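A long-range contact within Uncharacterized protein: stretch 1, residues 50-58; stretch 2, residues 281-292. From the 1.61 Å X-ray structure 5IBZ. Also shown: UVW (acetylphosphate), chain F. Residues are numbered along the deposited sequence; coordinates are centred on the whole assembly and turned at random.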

# COMPACT_ATOMS: atom_id res chain seq x y z
N GLY B 50 20.41 19.21 -27.28
CA GLY B 50 20.03 19.19 -25.88
C GLY B 50 18.54 19.23 -25.61
O GLY B 50 18.13 19.43 -24.47
N LYS B 51 17.72 19.09 -26.65
CA LYS B 51 16.28 18.92 -26.48
C LYS B 51 16.04 17.65 -25.69
O LYS B 51 16.75 16.66 -25.87
CB LYS B 51 15.55 18.85 -27.82
CG LYS B 51 15.60 20.14 -28.64
CD LYS B 51 14.67 20.12 -29.85
CE LYS B 51 15.17 19.15 -30.90
NZ LYS B 51 14.36 19.27 -32.15
N THR B 52 15.07 17.72 -24.77
CA THR B 52 14.70 16.58 -23.94
C THR B 52 13.19 16.37 -23.95
O THR B 52 12.42 17.33 -23.98
CB THR B 52 15.16 16.75 -22.47
OG1 THR B 52 14.64 17.97 -21.92
CG2 THR B 52 16.69 16.73 -22.38
N PHE B 53 12.79 15.10 -23.90
CA PHE B 53 11.39 14.70 -23.85
C PHE B 53 11.19 13.57 -22.86
O PHE B 53 11.86 12.56 -22.94
CB PHE B 53 10.90 14.26 -25.24
CG PHE B 53 11.07 15.32 -26.28
CD1 PHE B 53 10.08 16.24 -26.47
CD2 PHE B 53 12.23 15.41 -27.02
CE1 PHE B 53 10.22 17.24 -27.41
CE2 PHE B 53 12.36 16.42 -27.97
CZ PHE B 53 11.37 17.32 -28.14
N SER B 54 10.29 13.76 -21.90
CA SER B 54 9.85 12.66 -21.04
C SER B 54 8.85 11.80 -21.77
O SER B 54 7.85 12.33 -22.27
CB SER B 54 9.22 13.19 -19.77
OG SER B 54 8.50 12.16 -19.12
N LEU B 55 9.08 10.49 -21.79
CA LEU B 55 8.19 9.57 -22.47
C LEU B 55 7.32 8.81 -21.48
O LEU B 55 6.86 7.71 -21.76
CB LEU B 55 8.99 8.59 -23.35
CG LEU B 55 10.09 9.25 -24.20
CD1 LEU B 55 10.78 8.19 -25.05
CD2 LEU B 55 9.53 10.33 -25.10
N ALA B 56 7.09 9.41 -20.32
CA ALA B 56 6.23 8.82 -19.30
C ALA B 56 4.84 9.43 -19.27
O ALA B 56 4.65 10.62 -19.52
CB ALA B 56 6.87 8.95 -17.93
N ILE B 57 3.87 8.61 -18.90
CA ILE B 57 2.57 9.12 -18.45
C ILE B 57 2.68 9.49 -16.97
O ILE B 57 3.56 9.01 -16.25
CB ILE B 57 1.42 8.12 -18.66
CG1 ILE B 57 1.63 6.81 -17.89
CG2 ILE B 57 1.23 7.86 -20.13
CD1 ILE B 57 0.31 6.06 -17.65
N PRO B 58 1.77 10.35 -16.51
CA PRO B 58 1.81 10.66 -15.08
C PRO B 58 1.47 9.45 -14.22
O PRO B 58 0.53 8.70 -14.56
CB PRO B 58 0.77 11.77 -14.91
CG PRO B 58 -0.09 11.69 -16.12
CD PRO B 58 0.77 11.14 -17.23
N GLU B 281 5.99 -0.71 -21.98
CA GLU B 281 4.57 -0.46 -22.21
C GLU B 281 4.13 0.84 -21.57
O GLU B 281 4.71 1.28 -20.57
CB GLU B 281 3.72 -1.61 -21.66
CG GLU B 281 3.96 -2.91 -22.43
CD GLU B 281 3.41 -4.15 -21.75
OE1 GLU B 281 3.14 -4.12 -20.53
OE2 GLU B 281 3.24 -5.14 -22.47
N ILE B 282 3.07 1.40 -22.13
CA ILE B 282 2.44 2.65 -21.67
C ILE B 282 3.42 3.83 -21.67
O ILE B 282 3.38 4.73 -20.82
CB ILE B 282 1.78 2.51 -20.25
CG1 ILE B 282 1.26 1.08 -20.01
CG2 ILE B 282 0.65 3.52 -20.17
CD1 ILE B 282 0.46 0.91 -18.72
N TRP B 283 4.27 3.87 -22.67
CA TRP B 283 5.09 5.06 -22.89
C TRP B 283 4.25 6.14 -23.57
O TRP B 283 3.19 5.85 -24.15
CB TRP B 283 6.33 4.71 -23.74
CG TRP B 283 7.34 3.81 -23.06
CD1 TRP B 283 7.09 2.81 -22.17
CD2 TRP B 283 8.77 3.82 -23.24
NE1 TRP B 283 8.26 2.20 -21.78
CE2 TRP B 283 9.31 2.81 -22.42
CE3 TRP B 283 9.64 4.61 -24.00
CZ2 TRP B 283 10.67 2.55 -22.37
CZ3 TRP B 283 10.99 4.35 -23.94
CH2 TRP B 283 11.49 3.33 -23.14
N TRP B 284 4.69 7.40 -23.47
CA TRP B 284 3.98 8.55 -24.02
C TRP B 284 4.85 9.17 -25.09
O TRP B 284 5.92 9.71 -24.79
CB TRP B 284 3.66 9.59 -22.94
CG TRP B 284 2.89 10.74 -23.50
CD1 TRP B 284 3.40 11.94 -23.93
CD2 TRP B 284 1.48 10.80 -23.73
NE1 TRP B 284 2.38 12.74 -24.41
CE2 TRP B 284 1.19 12.06 -24.30
CE3 TRP B 284 0.42 9.90 -23.52
CZ2 TRP B 284 -0.11 12.45 -24.63
CZ3 TRP B 284 -0.86 10.29 -23.85
CH2 TRP B 284 -1.11 11.55 -24.41
N LEU B 285 4.40 9.10 -26.34
CA LEU B 285 5.26 9.43 -27.47
C LEU B 285 4.78 10.59 -28.32
O LEU B 285 5.42 10.93 -29.32
CB LEU B 285 5.40 8.18 -28.35
CG LEU B 285 5.99 6.96 -27.62
CD1 LEU B 285 6.08 5.76 -28.54
CD2 LEU B 285 7.35 7.28 -27.02
N GLU B 286 3.66 11.21 -27.94
CA GLU B 286 3.05 12.23 -28.79
C GLU B 286 3.97 13.43 -29.04
O GLU B 286 4.07 13.92 -30.18
CB GLU B 286 1.74 12.73 -28.17
CG GLU B 286 0.95 13.59 -29.19
CD GLU B 286 -0.42 14.03 -28.70
OE1 GLU B 286 -1.05 13.33 -27.90
OE2 GLU B 286 -0.89 15.10 -29.16
N GLU B 287 4.62 13.94 -28.00
CA GLU B 287 5.45 15.15 -28.19
C GLU B 287 6.78 14.83 -28.85
O GLU B 287 7.27 15.62 -29.67
CB GLU B 287 5.68 15.86 -26.86
CG GLU B 287 4.52 16.78 -26.49
CD GLU B 287 3.18 16.05 -26.39
OE1 GLU B 287 2.32 16.26 -27.29
OE2 GLU B 287 2.99 15.29 -25.42
N LEU B 288 7.38 13.70 -28.49
CA LEU B 288 8.58 13.25 -29.17
C LEU B 288 8.33 13.10 -30.66
O LEU B 288 9.14 13.53 -31.48
CB LEU B 288 9.09 11.93 -28.58
CG LEU B 288 10.30 11.31 -29.31
CD1 LEU B 288 11.56 12.18 -29.17
CD2 LEU B 288 10.57 9.92 -28.81
N ALA B 289 7.21 12.48 -31.01
CA ALA B 289 6.93 12.21 -32.41
C ALA B 289 6.72 13.52 -33.19
O ALA B 289 7.17 13.65 -34.34
CB ALA B 289 5.74 11.30 -32.56
N LYS B 290 6.05 14.49 -32.59
CA LYS B 290 5.90 15.79 -33.23
C LYS B 290 7.25 16.44 -33.48
O LYS B 290 7.49 17.00 -34.56
CB LYS B 290 5.02 16.72 -32.39
CG LYS B 290 4.62 18.02 -33.08
CD LYS B 290 3.65 18.78 -32.19
CE LYS B 290 3.28 20.13 -32.78
NZ LYS B 290 2.99 20.05 -34.24
N ASP B 291 8.14 16.34 -32.51
CA ASP B 291 9.47 16.94 -32.64
C ASP B 291 10.25 16.24 -33.75
O ASP B 291 10.90 16.91 -34.55
CB ASP B 291 10.23 16.88 -31.31
CG ASP B 291 11.60 17.52 -31.41
OD1 ASP B 291 11.66 18.76 -31.42
OD2 ASP B 291 12.61 16.78 -31.51
N CYS B 292 10.20 14.91 -33.79
CA CYS B 292 10.92 14.17 -34.84
C CYS B 292 10.38 14.48 -36.24
O CYS B 292 11.14 14.51 -37.21
CB CYS B 292 10.86 12.67 -34.57
SG CYS B 292 11.73 12.13 -33.07
C1 UVW F . -1.08 -8.11 -19.96
O1 UVW F . -1.13 -8.00 -18.78
C1M UVW F . -2.25 -8.71 -20.73
O2 UVW F . 0.05 -7.70 -20.67
P UVW F . 1.44 -7.19 -19.95
O1P UVW F . 1.85 -8.11 -18.84
O2P UVW F . 2.48 -7.16 -21.05
O3P UVW F . 1.28 -5.80 -19.39

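The two stretches touch across at least 225 residues of sequence, yet one backbone hydrogen bond ties them at the centre. Trp284 N donates to Leu55 O at 2.8 Å. The angle at the hydrogen is 165°, so the bond is short and nearly straight. The main chains come very close here, with Leu55 CA and Trp284 CA 4.6 Å apart. Two CA-H...O contacts flank the bond. Leu55 CA lies 3.2 Å from Trp284 O, and Trp283 CA lies 3.4 Å from Leu55 O. Leu55 O therefore receives both the amide of Trp284 and the CA-H of Trp283.

Away from this point the contact changes character. Strand 52-54 runs at 150° to helix 286-292, so their directions are roughly antiparallel. Their axes approach to 8.4 Å, and the Phe53 side chain bridges part of the gap.

Leu55 has the largest area covered by the other stretch. Its CA-to-CB bond points sideways, and both of its methyl groups sit near Leu285 and Leu288. The closest pairs are Leu55 CD1 to Leu285 CD2 at 4.1 Å and Leu55 CD2 to Leu288 CB at 3.9 Å. Leu55 CD1 also packs 3.9 Å from Trp283 CE3. These are apolar contacts, and Leu55, Trp283, Leu285 and Leu288 are all buried.

Phe53 points toward the helix. One face of its ring is covered by Leu288 CA, and Phe53 CD2 meets Leu288 CD1 at 3.9 Å. The ring tip also approaches a polar group: Phe53 CZ is 3.3 Å from Asp291 CG.

That carboxylate is held by Lys51. Lys51 NZ forms a salt bridge to Asp291 OD1 at 2.8 Å, with a weak second hydrogen bond from Lys51 NZ to Asp291 OD2 at 3.1 Å. Opposite charges thus join the loop residue before the strand to the helix, next to the Phe53 ring. Lys51 NZ and Asp291 OD2 also have hydrogen-bond partners elsewhere in the structure.

At the other end, Ile57 makes two apolar contacts. Ile57 CD1 lies 3.6 Å from Ile282 CG2, and Ile57 CG2 lies 4.0 Å from Trp284 CE3. The Trp284 CA-to-CB bond points toward stretch 1, but the end of the side chain leads away. There Trp284 NE1 donates to Glu287 OE2 at 2.8 Å, nearly straight at 170°. This bond within stretch 2 links the loop residue to the first turn of the helix and satisfies the indole nitrogen.

Together the two stretches bury 617 Å², counting both sides.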